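Local coordinates for type VI secretion system component (Escherichia coli O6, PDB 2P5Z), which is a component of the type VI secretion system that resembles phage T4 tail proteins gp27 and gp5 and probably forms part of the secretion system's trimeric cell-puncturing device, at residues V90-K95 with E107-P112; V28-F33 with Y45-T50; L387-T392 with T450-A455; R408-L413 with Y424-V429; V343-V348 with F362-Y367. All blocks are in the same frame, centred on the assembly; numbering follows the deposited sequence.

Contact 1. Residues V90-K95 with E107-P112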
# COMPACT_ATOMS: atom_id res chain seq x y z
N VAL A 90 14.60 -15.58 19.82
CA VAL A 90 14.11 -14.77 20.93
C VAL A 90 12.61 -14.63 20.85
O VAL A 90 12.00 -14.71 19.78
CB VAL A 90 14.63 -13.28 20.92
CG1 VAL A 90 15.68 -13.05 21.96
CG2 VAL A 90 15.10 -12.88 19.55
N ILE A 91 12.03 -14.33 22.00
CA ILE A 91 10.62 -14.13 22.12
C ILE A 91 10.34 -12.66 21.93
O ILE A 91 10.77 -11.81 22.72
CB ILE A 91 10.12 -14.62 23.50
CG1 ILE A 91 10.35 -16.12 23.64
CG2 ILE A 91 8.65 -14.28 23.69
CD1 ILE A 91 9.85 -16.95 22.46
N THR A 92 9.59 -12.38 20.88
CA THR A 92 9.31 -11.03 20.41
C THR A 92 7.95 -10.52 20.90
O THR A 92 7.77 -9.33 21.13
CB THR A 92 9.35 -11.06 18.89
OG1 THR A 92 10.71 -10.89 18.49
CG2 THR A 92 8.47 -10.00 18.27
N GLY A 93 7.01 -11.43 21.08
CA GLY A 93 5.64 -11.05 21.40
C GLY A 93 5.04 -12.02 22.38
O GLY A 93 5.40 -13.19 22.42
N PHE A 94 4.10 -11.54 23.17
CA PHE A 94 3.51 -12.38 24.16
C PHE A 94 2.06 -12.01 24.26
O PHE A 94 1.71 -10.83 24.32
CB PHE A 94 4.21 -12.19 25.51
CG PHE A 94 3.46 -12.78 26.67
CD1 PHE A 94 3.43 -14.16 26.86
CD2 PHE A 94 2.80 -11.96 27.57
CE1 PHE A 94 2.74 -14.70 27.92
CE2 PHE A 94 2.11 -12.50 28.66
CZ PHE A 94 2.09 -13.87 28.83
N LYS A 95 1.21 -13.04 24.29
CA LYS A 95 -0.22 -12.84 24.44
C LYS A 95 -0.79 -13.76 25.50
O LYS A 95 -0.49 -14.95 25.51
CB LYS A 95 -0.91 -13.13 23.11
CG LYS A 95 -0.81 -12.04 22.09
CD LYS A 95 -1.06 -12.60 20.74
CE LYS A 95 -1.48 -11.49 19.79
NZ LYS A 95 -1.65 -12.09 18.44
N GLU A 107 0.17 -17.13 23.87
CA GLU A 107 0.89 -17.19 22.60
C GLU A 107 2.23 -16.46 22.66
O GLU A 107 2.35 -15.42 23.31
CB GLU A 107 0.02 -16.66 21.46
CG GLU A 107 0.48 -17.13 20.09
CD GLU A 107 -0.41 -16.63 18.97
OE1 GLU A 107 -1.50 -17.21 18.78
OE2 GLU A 107 -0.02 -15.67 18.27
N VAL A 108 3.24 -17.03 22.02
CA VAL A 108 4.49 -16.32 21.85
C VAL A 108 4.93 -16.29 20.39
O VAL A 108 4.64 -17.21 19.61
CB VAL A 108 5.65 -16.89 22.72
CG1 VAL A 108 5.44 -16.54 24.19
CG2 VAL A 108 5.83 -18.39 22.50
N ARG A 109 5.64 -15.22 20.02
CA ARG A 109 6.25 -15.14 18.71
C ARG A 109 7.73 -15.43 18.86
O ARG A 109 8.40 -14.84 19.67
CB ARG A 109 6.02 -13.76 18.11
CG ARG A 109 6.66 -13.58 16.73
CD ARG A 109 6.03 -12.43 16.00
NE ARG A 109 4.94 -12.88 15.14
CZ ARG A 109 4.02 -12.08 14.61
NH1 ARG A 109 4.05 -10.79 14.88
NH2 ARG A 109 3.07 -12.57 13.84
N LEU A 110 8.23 -16.37 18.07
CA LEU A 110 9.63 -16.73 18.14
C LEU A 110 10.30 -16.35 16.83
O LEU A 110 9.91 -16.81 15.75
CB LEU A 110 9.79 -18.24 18.40
CG LEU A 110 11.25 -18.70 18.30
CD1 LEU A 110 12.04 -18.14 19.49
CD2 LEU A 110 11.40 -20.21 18.24
N GLU A 111 11.28 -15.46 16.93
CA GLU A 111 12.02 -14.99 15.77
C GLU A 111 13.50 -15.13 16.09
O GLU A 111 13.87 -15.18 17.27
CB GLU A 111 11.65 -13.54 15.47
CG GLU A 111 10.17 -13.31 15.27
CD GLU A 111 9.85 -11.98 14.63
OE1 GLU A 111 9.35 -11.08 15.34
OE2 GLU A 111 10.08 -11.85 13.40
N PRO A 112 14.36 -15.17 15.06
CA PRO A 112 15.78 -15.18 15.39
C PRO A 112 16.24 -13.77 15.80
O PRO A 112 15.48 -12.79 15.70
CB PRO A 112 16.41 -15.57 14.06
CG PRO A 112 15.52 -14.98 13.07
CD PRO A 112 14.14 -15.15 13.60
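Val108 packs against Ile91 and Phe94 on one face of a beta hairpin, while Lys95 and Glu107 run beside each other on the opposite face; strands 85-99 and 104-111 form its two arms. The backbone ladder is made of reciprocal pairs at both ends. Val90 N gives to Glu111 O at 2.7 Å and Glu111 N returns a bond to Val90 O, and Lys95 and Glu107 exchange a similar pair. Between them, Thr92 N reaches Arg109 O at 3.0 Å. In the apolar group, Val108 CG1 serves two partners: it lies 4.0 Å from Ile91 CG2 and sits at the edge of the Phe94 ring, 4.1 Å from CD1. The other branch of Ile91 leaves with CG1 anti to the carbonyl carbon (chi1 -63°), and its CD1 ends 3.9 Å from Leu110 CD1. The polar group is weaker. Lys95 and Glu107 extend the same way, but NZ stays 3.9 Å from OE2, a long salt bridge, and Thr92 OG1 makes only a weak bond to Glu111 OE1. Phe94 and Lys95 also pair with a strand of the second subunit, which carries the sheet across the interface. The strand pair is thus joined mainly by backbone bonds and apolar packing; Arg109 and Glu107 direct polar ends to Asp46 and Gln48 of neighbouring strand 44-51.

Contact 2. Residues V28-F33 with Y45-T50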
# COMPACT_ATOMS: atom_id res chain seq x y z
N VAL A 28 5.09 -25.29 30.20
CA VAL A 28 4.67 -24.86 28.88
C VAL A 28 4.25 -26.07 28.08
O VAL A 28 5.07 -26.94 27.76
CB VAL A 28 5.80 -24.08 28.13
CG1 VAL A 28 5.47 -23.90 26.64
CG2 VAL A 28 6.05 -22.74 28.80
N ASP A 29 2.97 -26.12 27.75
CA ASP A 29 2.43 -27.24 27.02
C ASP A 29 1.86 -26.77 25.68
O ASP A 29 0.83 -26.10 25.63
CB ASP A 29 1.38 -27.94 27.88
CG ASP A 29 0.94 -29.27 27.32
OD1 ASP A 29 1.70 -29.87 26.51
OD2 ASP A 29 -0.18 -29.72 27.69
N VAL A 30 2.54 -27.14 24.59
CA VAL A 30 2.20 -26.62 23.27
C VAL A 30 0.83 -27.07 22.79
O VAL A 30 0.58 -28.26 22.62
CB VAL A 30 3.29 -27.00 22.22
CG1 VAL A 30 2.90 -26.51 20.83
CG2 VAL A 30 4.64 -26.42 22.62
N LEU A 31 -0.05 -26.09 22.59
CA LEU A 31 -1.39 -26.32 22.08
C LEU A 31 -1.37 -26.40 20.57
O LEU A 31 -1.50 -27.47 19.99
CB LEU A 31 -2.29 -25.18 22.52
CG LEU A 31 -3.78 -25.31 22.24
CD1 LEU A 31 -4.31 -26.59 22.84
CD2 LEU A 31 -4.51 -24.12 22.84
N THR A 32 -1.19 -25.25 19.92
CA THR A 32 -1.06 -25.21 18.46
C THR A 32 0.05 -24.24 18.00
O THR A 32 0.45 -23.35 18.75
CB THR A 32 -2.41 -24.85 17.78
OG1 THR A 32 -2.30 -25.02 16.36
CG2 THR A 32 -2.86 -23.45 18.12
N PHE A 33 0.54 -24.43 16.78
CA PHE A 33 1.48 -23.47 16.22
C PHE A 33 1.36 -23.23 14.72
O PHE A 33 0.91 -24.09 13.96
CB PHE A 33 2.92 -23.82 16.59
CG PHE A 33 3.55 -24.84 15.70
CD1 PHE A 33 3.57 -26.17 16.07
CD2 PHE A 33 4.14 -24.49 14.51
CE1 PHE A 33 4.17 -27.13 15.27
CE2 PHE A 33 4.72 -25.45 13.71
CZ PHE A 33 4.73 -26.77 14.08
N TYR A 45 7.57 -17.68 14.15
CA TYR A 45 6.72 -18.78 14.66
C TYR A 45 5.77 -18.33 15.75
O TYR A 45 6.20 -17.96 16.85
CB TYR A 45 7.57 -19.93 15.19
CG TYR A 45 7.96 -20.94 14.16
CD1 TYR A 45 8.79 -20.61 13.10
CD2 TYR A 45 7.53 -22.25 14.26
CE1 TYR A 45 9.17 -21.55 12.14
CE2 TYR A 45 7.90 -23.20 13.32
CZ TYR A 45 8.71 -22.85 12.26
OH TYR A 45 9.06 -23.80 11.33
N ASP A 46 4.48 -18.37 15.47
CA ASP A 46 3.50 -18.08 16.50
C ASP A 46 3.06 -19.39 17.15
O ASP A 46 2.49 -20.27 16.51
CB ASP A 46 2.33 -17.29 15.91
CG ASP A 46 2.75 -15.91 15.39
OD1 ASP A 46 3.35 -15.13 16.17
OD2 ASP A 46 2.50 -15.61 14.20
N ILE A 47 3.39 -19.51 18.43
CA ILE A 47 3.25 -20.77 19.18
C ILE A 47 2.28 -20.59 20.32
O ILE A 47 2.49 -19.79 21.22
CB ILE A 47 4.59 -21.20 19.76
CG1 ILE A 47 5.63 -21.32 18.65
CG2 ILE A 47 4.45 -22.52 20.49
CD1 ILE A 47 7.05 -21.38 19.14
N GLN A 48 1.17 -21.33 20.26
CA GLN A 48 0.23 -21.31 21.38
C GLN A 48 0.55 -22.40 22.36
O GLN A 48 1.01 -23.49 21.98
CB GLN A 48 -1.21 -21.45 20.92
CG GLN A 48 -1.77 -20.20 20.31
CD GLN A 48 -3.26 -20.27 20.10
OE1 GLN A 48 -3.95 -21.07 20.74
NE2 GLN A 48 -3.78 -19.43 19.22
N PHE A 49 0.33 -22.11 23.63
CA PHE A 49 0.54 -23.09 24.66
C PHE A 49 -0.41 -22.93 25.84
O PHE A 49 -1.01 -21.86 26.04
CB PHE A 49 2.02 -23.14 25.11
CG PHE A 49 2.51 -21.91 25.85
CD1 PHE A 49 2.49 -21.86 27.24
CD2 PHE A 49 3.09 -20.85 25.14
CE1 PHE A 49 3.00 -20.75 27.93
CE2 PHE A 49 3.60 -19.74 25.82
CZ PHE A 49 3.56 -19.69 27.23
N THR A 50 -0.56 -24.00 26.61
CA THR A 50 -1.33 -23.90 27.85
C THR A 50 -0.39 -24.06 29.01
O THR A 50 0.69 -24.64 28.87
CB THR A 50 -2.47 -24.92 27.94
OG1 THR A 50 -1.98 -26.23 27.62
CG2 THR A 50 -3.58 -24.54 26.96
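Phe49 sets its CG between the backbone N and the carbonyl carbon (chi1 68°), and Val28 holds CG1 anti to its own N (chi1 168°); together these bring the valine methyl over one face of the ring. The result is a CH-pi contact, with Val28 CG1 3.9 Å from the Phe49 ring centroid and displaced toward the rim, while CG2 of the same valine touches CE1. The pair lies at the open end of the hairpin formed by strands 29-38 and 44-51, which is interrupted by a classic beta bulge: Leu31 and Thr32 both face Gln48. Before the bulge, Asp29 and Thr50 bond reciprocally through their backbones. At the bulge Gln48 uses both of its main-chain groups, its O accepting from Leu31 N at 2.9 Å and its N giving to Thr32 O at 2.6 Å. The Leu31 donor stands above the carbonyl plane, whereas the Thr32 carbonyl points almost straight at Gln48 N. The Gln48 side chain then lies alongside Thr32, with its amide bonded to Arg105 and Glu107 on the next strand. Past the bulge Phe33 packs its CB against Ile47 and its ring beside Tyr45; these two planes are nearly parallel, 22° apart, but slid so far that they barely overlap. Arg354 binds both Asp29 OD2 and Thr50 OG1, tying the open end to the chain just after strand 343-353. Between the two slid rings, the nearest atoms are Phe33 CE2 and Tyr45 CE2, 3.9 Å apart.

Contact 3. Residues L387-T392 with T450-A455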
# COMPACT_ATOMS: atom_id res chain seq x y z
N LEU A 387 19.50 17.81 1.87
CA LEU A 387 20.03 17.66 3.23
C LEU A 387 21.01 18.78 3.56
O LEU A 387 21.91 19.08 2.77
CB LEU A 387 20.71 16.31 3.44
CG LEU A 387 19.84 15.07 3.35
CD1 LEU A 387 20.70 13.85 3.60
CD2 LEU A 387 18.70 15.18 4.35
N PRO A 388 20.84 19.41 4.73
CA PRO A 388 21.81 20.41 5.15
C PRO A 388 23.12 19.75 5.57
O PRO A 388 23.11 18.66 6.15
CB PRO A 388 21.14 21.07 6.36
CG PRO A 388 20.22 20.02 6.90
CD PRO A 388 19.76 19.21 5.71
N ALA A 389 24.24 20.38 5.25
CA ALA A 389 25.52 19.91 5.73
C ALA A 389 26.43 21.08 6.08
O ALA A 389 26.18 22.20 5.65
CB ALA A 389 26.16 19.03 4.71
N ARG A 390 27.46 20.80 6.86
CA ARG A 390 28.50 21.78 7.15
C ARG A 390 29.79 21.33 6.53
O ARG A 390 30.21 20.20 6.76
CB ARG A 390 28.70 21.92 8.66
CG ARG A 390 27.67 22.79 9.32
CD ARG A 390 28.27 23.49 10.52
NE ARG A 390 27.35 24.51 11.04
CZ ARG A 390 26.45 24.29 11.99
NH1 ARG A 390 26.34 23.08 12.54
NH2 ARG A 390 25.65 25.27 12.39
N VAL A 391 30.43 22.22 5.76
CA VAL A 391 31.77 21.95 5.22
C VAL A 391 32.78 21.96 6.36
O VAL A 391 32.77 22.85 7.20
CB VAL A 391 32.17 22.96 4.14
CG1 VAL A 391 33.40 22.47 3.40
CG2 VAL A 391 31.04 23.15 3.15
N THR A 392 33.61 20.91 6.43
CA THR A 392 34.62 20.78 7.47
C THR A 392 36.02 21.07 6.93
O THR A 392 36.20 21.30 5.73
CB THR A 392 34.61 19.38 8.15
OG1 THR A 392 34.45 18.35 7.17
CG2 THR A 392 33.48 19.28 9.18
N THR A 450 30.99 26.58 6.24
CA THR A 450 29.75 27.05 5.65
C THR A 450 28.70 25.95 5.50
O THR A 450 29.03 24.76 5.40
CB THR A 450 30.05 27.71 4.29
OG1 THR A 450 28.85 27.83 3.53
CG2 THR A 450 31.02 26.85 3.52
N GLU A 451 27.43 26.35 5.51
CA GLU A 451 26.32 25.41 5.42
C GLU A 451 25.85 25.24 3.99
O GLU A 451 25.50 26.20 3.31
CB GLU A 451 25.17 25.81 6.34
CG GLU A 451 25.46 25.56 7.82
CD GLU A 451 24.38 26.11 8.76
OE1 GLU A 451 23.24 26.35 8.31
OE2 GLU A 451 24.68 26.29 9.97
N VAL A 452 25.85 23.99 3.53
CA VAL A 452 25.43 23.70 2.17
C VAL A 452 24.18 22.82 2.10
O VAL A 452 23.73 22.27 3.11
CB VAL A 452 26.54 23.01 1.40
CG1 VAL A 452 27.67 23.99 1.13
CG2 VAL A 452 27.03 21.79 2.16
N SER A 453 23.63 22.71 0.90
CA SER A 453 22.50 21.84 0.67
C SER A 453 22.94 20.67 -0.18
O SER A 453 23.55 20.86 -1.23
CB SER A 453 21.37 22.59 -0.02
OG SER A 453 20.61 23.27 0.95
N ILE A 454 22.65 19.46 0.30
CA ILE A 454 22.99 18.26 -0.44
C ILE A 454 21.77 17.69 -1.18
O ILE A 454 20.71 17.44 -0.59
CB ILE A 454 23.61 17.20 0.47
CG1 ILE A 454 24.72 17.83 1.31
CG2 ILE A 454 24.16 16.05 -0.35
CD1 ILE A 454 25.94 18.20 0.50
N ALA A 455 21.93 17.51 -2.49
CA ALA A 455 20.89 16.98 -3.34
C ALA A 455 21.36 15.65 -3.92
O ALA A 455 22.53 15.32 -3.85
CB ALA A 455 20.55 17.96 -4.45
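Arg390 and Glu451 lie side by side across two antiparallel strands of the OB-fold domain, pointing the same way on the face that also carries Pro388 and Ser453. This domain is of the kind found in phage baseplate injector proteins, consistent with the likeness to gp5, and strand 387-391 is the central one of its five strands. The arginine bends at chi2 (-149°), but its aliphatic part still runs along the glutamate, CG to CG. Their flat ends are not coplanar: guanidinium and carboxylate planes stand 74° apart, and OE2 is the oxygen that Arg390 NH2 and NE approach. The face of Leu387, Ala389, Val452 and Ile454 is apolar. Ala389 CB rests against two larger side chains, 3.9 Å from each of Val452 CG2 and Ile454 CG1, and Val411 of the adjoining strand covers Ala389 and Val452. At the strand end Val391 lies beside Thr450 with their CG2 methyls 3.7 Å apart. The backbone ladder is regular, Leu387 pairing with Ile454 and Ala389 with Val452 through two backbone bonds each, and Val391 N giving to Thr450 O at 2.9 Å. Near the start of strand 387-391 a second subunit comes close, its Glu457 packing on Pro388 and its Tyr465 on Ser453. The shortest side-chain approach across the strands is the salt bridge itself, Arg390 NH2 to Glu451 OE2 at 2.8 Å.

Contact 4. Residues R408-L413 with Y424-V429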
# COMPACT_ATOMS: atom_id res chain seq x y z
N ARG A 408 34.86 18.06 -4.76
CA ARG A 408 35.14 17.09 -3.67
C ARG A 408 35.49 17.59 -2.26
O ARG A 408 36.55 17.26 -1.71
CB ARG A 408 36.01 15.90 -4.09
CG ARG A 408 35.27 14.82 -4.81
CD ARG A 408 34.43 14.03 -3.85
NE ARG A 408 34.50 12.61 -4.19
CZ ARG A 408 35.39 11.77 -3.68
NH1 ARG A 408 35.39 10.51 -4.07
NH2 ARG A 408 36.28 12.18 -2.77
N TYR A 409 34.56 18.35 -1.68
CA TYR A 409 34.62 18.74 -0.27
C TYR A 409 34.23 17.57 0.63
O TYR A 409 33.43 16.72 0.23
CB TYR A 409 33.64 19.87 -0.00
CG TYR A 409 33.93 21.16 -0.73
CD1 TYR A 409 33.38 21.43 -1.98
CD2 TYR A 409 34.75 22.13 -0.15
CE1 TYR A 409 33.64 22.63 -2.64
CE2 TYR A 409 35.02 23.32 -0.80
CZ TYR A 409 34.47 23.57 -2.05
OH TYR A 409 34.73 24.76 -2.70
N ARG A 410 34.79 17.52 1.84
CA ARG A 410 34.29 16.60 2.86
C ARG A 410 33.28 17.33 3.73
O ARG A 410 33.60 18.33 4.37
CB ARG A 410 35.38 15.97 3.73
CG ARG A 410 34.79 15.13 4.88
CD ARG A 410 35.80 14.24 5.57
NE ARG A 410 36.68 14.98 6.48
CZ ARG A 410 36.39 15.28 7.74
NH1 ARG A 410 35.23 14.91 8.28
NH2 ARG A 410 37.26 15.97 8.47
N VAL A 411 32.07 16.82 3.75
CA VAL A 411 30.98 17.53 4.35
C VAL A 411 30.39 16.72 5.50
O VAL A 411 30.49 15.50 5.53
CB VAL A 411 29.98 17.94 3.26
CG1 VAL A 411 28.78 17.01 3.18
CG2 VAL A 411 29.58 19.36 3.46
N ASN A 412 29.82 17.42 6.47
CA ASN A 412 29.37 16.81 7.71
C ASN A 412 27.91 17.13 7.90
O ASN A 412 27.54 18.30 7.84
CB ASN A 412 30.16 17.41 8.86
CG ASN A 412 30.13 16.56 10.10
OD1 ASN A 412 29.08 16.36 10.72
ND2 ASN A 412 31.31 16.06 10.49
N LEU A 413 27.08 16.12 8.15
CA LEU A 413 25.63 16.36 8.24
C LEU A 413 24.90 15.95 9.53
O LEU A 413 23.70 15.74 9.53
CB LEU A 413 24.88 15.93 6.96
CG LEU A 413 24.82 14.59 6.23
CD1 LEU A 413 25.28 14.78 4.81
CD2 LEU A 413 25.64 13.54 6.86
N TYR A 424 30.16 8.34 11.46
CA TYR A 424 29.57 7.92 10.21
C TYR A 424 28.75 9.06 9.62
O TYR A 424 27.86 8.83 8.80
CB TYR A 424 28.68 6.70 10.43
CG TYR A 424 29.40 5.41 10.69
CD1 TYR A 424 29.46 4.87 11.96
CD2 TYR A 424 29.99 4.70 9.65
CE1 TYR A 424 30.09 3.67 12.20
CE2 TYR A 424 30.63 3.50 9.87
CZ TYR A 424 30.68 2.98 11.15
OH TYR A 424 31.32 1.77 11.37
N GLU A 425 29.09 10.28 10.03
CA GLU A 425 28.34 11.47 9.66
C GLU A 425 28.98 12.22 8.50
O GLU A 425 28.49 13.26 8.08
CB GLU A 425 28.24 12.45 10.84
CG GLU A 425 28.18 11.82 12.23
CD GLU A 425 29.56 11.64 12.87
OE1 GLU A 425 30.56 12.11 12.29
OE2 GLU A 425 29.63 11.01 13.96
N SER A 426 30.09 11.72 7.98
CA SER A 426 30.83 12.55 7.05
C SER A 426 30.79 12.03 5.61
O SER A 426 30.79 10.83 5.36
CB SER A 426 32.24 12.86 7.58
OG SER A 426 33.23 12.04 7.00
N LEU A 427 30.77 12.96 4.66
CA LEU A 427 30.38 12.65 3.30
C LEU A 427 31.27 13.41 2.31
O LEU A 427 31.45 14.62 2.45
CB LEU A 427 28.93 13.08 3.13
CG LEU A 427 27.97 12.50 2.09
CD1 LEU A 427 27.87 13.42 0.94
CD2 LEU A 427 28.34 11.09 1.64
N TRP A 428 31.81 12.69 1.33
CA TRP A 428 32.68 13.28 0.31
C TRP A 428 31.88 13.70 -0.91
O TRP A 428 31.37 12.86 -1.64
CB TRP A 428 33.78 12.30 -0.10
CG TRP A 428 34.87 12.22 0.91
CD1 TRP A 428 35.02 11.29 1.90
CD2 TRP A 428 35.95 13.15 1.07
NE1 TRP A 428 36.13 11.57 2.65
CE2 TRP A 428 36.72 12.71 2.16
CE3 TRP A 428 36.34 14.32 0.38
CZ2 TRP A 428 37.87 13.38 2.59
CZ3 TRP A 428 37.48 14.99 0.81
CH2 TRP A 428 38.24 14.52 1.90
N VAL A 429 31.80 15.00 -1.15
CA VAL A 429 30.79 15.50 -2.07
C VAL A 429 31.26 16.64 -3.02
O VAL A 429 32.06 17.48 -2.64
CB VAL A 429 29.50 15.84 -1.27
CG1 VAL A 429 29.57 17.18 -0.55
CG2 VAL A 429 28.27 15.72 -2.12
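Arg410 lays the start of its side chain over the indole of Trp428. CB stands 3.5 Å from the centroid of the six-membered ring and only 5° off its normal, a CH-pi contact squarely on the face. CG moves toward Trp428 CE2, and CD is 3.7 Å from both Trp428 CZ2 and Ser426 OG. The chain then bends at chi3 (76°), which carries NE off its straight course. The guanidinium is tilted 59° to the indole and does not stack on it; Ser426 CB lies at its edge, 3.7 Å from NH1. Arg408 frames the same tryptophan: its O meets the ring edge at CZ3, and its guanidinium takes Trp428 CB over one face. On the opposite side of the sheet Val411 CG1 packs on Val429 CG1 at 3.8 Å. Backbone bonds join the strands, Val411 with Leu427 in both directions and Val429 N to Tyr409 O at 2.7 Å; the return bond from Tyr409 N is weak. Where edge strand 426-429 meets strand 409-412 of the OB domain, Arg410 thus meets the indole through CB, CG and CD, whereas the Arg408 guanidinium pairs its charge with Glu162 and Asp404.

Contact 5. Residues V343-V348 with F362-Y367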
# COMPACT_ATOMS: atom_id res chain seq x y z
N VAL A 343 14.71 -29.87 -6.73
CA VAL A 343 14.17 -28.53 -6.50
C VAL A 343 14.79 -27.92 -5.27
O VAL A 343 15.17 -28.63 -4.34
CB VAL A 343 12.61 -28.51 -6.39
CG1 VAL A 343 11.97 -29.26 -7.55
CG2 VAL A 343 12.11 -29.07 -5.05
N LEU A 344 14.93 -26.60 -5.28
CA LEU A 344 15.52 -25.89 -4.14
C LEU A 344 14.39 -25.25 -3.39
O LEU A 344 13.65 -24.46 -3.95
CB LEU A 344 16.50 -24.82 -4.63
CG LEU A 344 17.33 -23.97 -3.65
CD1 LEU A 344 16.66 -22.65 -3.28
CD2 LEU A 344 17.79 -24.74 -2.40
N ILE A 345 14.29 -25.58 -2.11
CA ILE A 345 13.24 -25.04 -1.26
C ILE A 345 13.57 -23.60 -0.90
O ILE A 345 14.61 -23.34 -0.30
CB ILE A 345 13.12 -25.82 0.06
CG1 ILE A 345 13.01 -27.33 -0.20
CG2 ILE A 345 11.96 -25.25 0.91
CD1 ILE A 345 11.75 -27.77 -0.96
N THR A 346 12.67 -22.70 -1.29
CA THR A 346 12.81 -21.29 -0.97
C THR A 346 11.99 -20.88 0.24
O THR A 346 12.29 -19.86 0.85
CB THR A 346 12.40 -20.39 -2.15
OG1 THR A 346 11.01 -20.59 -2.45
CG2 THR A 346 13.23 -20.73 -3.38
N GLY A 347 10.95 -21.64 0.57
CA GLY A 347 10.05 -21.25 1.64
C GLY A 347 9.19 -22.39 2.14
O GLY A 347 8.92 -23.31 1.39
N VAL A 348 8.82 -22.37 3.43
CA VAL A 348 7.84 -23.29 4.00
C VAL A 348 6.84 -22.58 4.92
O VAL A 348 7.20 -21.65 5.64
CB VAL A 348 8.47 -24.49 4.78
CG1 VAL A 348 9.38 -25.33 3.90
CG2 VAL A 348 9.24 -24.01 5.99
N PHE A 362 5.31 -26.07 0.96
CA PHE A 362 6.55 -25.42 0.57
C PHE A 362 6.48 -24.70 -0.77
O PHE A 362 5.77 -25.12 -1.65
CB PHE A 362 7.72 -26.41 0.59
CG PHE A 362 7.66 -27.49 -0.46
CD1 PHE A 362 8.21 -27.30 -1.73
CD2 PHE A 362 7.10 -28.73 -0.16
CE1 PHE A 362 8.18 -28.32 -2.69
CE2 PHE A 362 7.08 -29.76 -1.11
CZ PHE A 362 7.61 -29.55 -2.37
N THR A 363 7.24 -23.62 -0.93
CA THR A 363 7.48 -23.04 -2.26
C THR A 363 8.89 -23.45 -2.64
O THR A 363 9.67 -23.80 -1.76
CB THR A 363 7.31 -21.50 -2.31
OG1 THR A 363 8.26 -20.89 -1.42
CG2 THR A 363 5.92 -21.08 -1.89
N ALA A 364 9.20 -23.43 -3.93
CA ALA A 364 10.49 -23.92 -4.41
C ALA A 364 10.81 -23.43 -5.82
O ALA A 364 9.96 -22.88 -6.52
CB ALA A 364 10.51 -25.45 -4.37
N ILE A 365 12.06 -23.63 -6.24
CA ILE A 365 12.45 -23.30 -7.61
C ILE A 365 13.25 -24.50 -8.12
O ILE A 365 13.81 -25.23 -7.30
CB ILE A 365 13.30 -21.94 -7.74
CG1 ILE A 365 14.66 -22.04 -7.02
CG2 ILE A 365 12.49 -20.70 -7.31
CD1 ILE A 365 15.67 -21.03 -7.49
N PRO A 366 13.26 -24.73 -9.44
CA PRO A 366 14.03 -25.85 -9.98
C PRO A 366 15.51 -25.67 -9.74
O PRO A 366 15.99 -24.53 -9.67
CB PRO A 366 13.80 -25.75 -11.49
CG PRO A 366 12.58 -24.91 -11.66
CD PRO A 366 12.53 -24.00 -10.50
N TYR A 367 16.24 -26.78 -9.59
CA TYR A 367 17.68 -26.76 -9.69
C TYR A 367 18.04 -26.46 -11.15
O TYR A 367 17.35 -26.90 -12.08
CB TYR A 367 18.28 -28.09 -9.27
CG TYR A 367 19.76 -28.03 -8.97
CD1 TYR A 367 20.20 -27.69 -7.69
CD2 TYR A 367 20.73 -28.31 -9.95
CE1 TYR A 367 21.55 -27.63 -7.39
CE2 TYR A 367 22.09 -28.24 -9.65
CZ TYR A 367 22.50 -27.90 -8.36
OH TYR A 367 23.83 -27.81 -8.00
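Ile345 brings CD1 obliquely against the Phe362 ring, 3.7 Å from its CD1, and the two side chains cross at about a right angle. This is the well-filled side of the hairpin made by strands 343-353 and 359-366. Phe362 CB touches Val348 CG1 at 3.9 Å. Ala364 CB meets Val343 CG2 at 4.0 Å and, more loosely, Ile345 CD1, so this face is apolar and buried, from Ile345 and Ala364 to Val348 and Phe362. Around Thr346 and Thr363 the contact is more open and polar, while Leu344 and Ile365, on the same face as Thr363, remain buried. Here Thr346 and Thr363 cross, and their OG1 atoms share a hydrogen bond at 3.0 Å; Thr346 CG2 turns to Ile365. Thr346 and Gly347 both face Thr363 in a classic beta bulge, and Thr363 O takes both of their N-H groups, Thr346 N at 3.2 Å and Gly347 N more weakly at 3.4 Å. The Thr346 donor stands above the carbonyl plane. Away from the bulge Leu344 N bonds to Ile365 O at 2.7 Å, and Ile365 N returns a bond to Leu344 O. Around the hairpin, strand 326-330 pairs with 343-348 and strand 311-317 flanks 362-367. Val230 and Leu233 of strand 230-237 cover the Phe362 ring, and the far end of the contact reaches strand 29-38 through the backbone bond of Val348 with Glu37.

Contacts 1 and 2 share a sheet: strands 104-111 and 44-51 are neighbours, joined by backbone bonds of Leu110 with Tyr45 and Val108 with Ile47. Contact 5 belongs to the same strand network, since 29-38 pairs with 343-353, though its centre lies about 27 Å from that of contact 2. It has the largest share of buried residues of the three and is mostly apolar, while contacts 1 and 2 also carry charged residues. Contacts 3 and 4, centres about 8 Å apart, lie in the OB domain on the other side of the chain from contact 2; contact 3 is largely buried, contact 4 more open and rich in arginine. Contacts 1 and 3 both touch the second subunit.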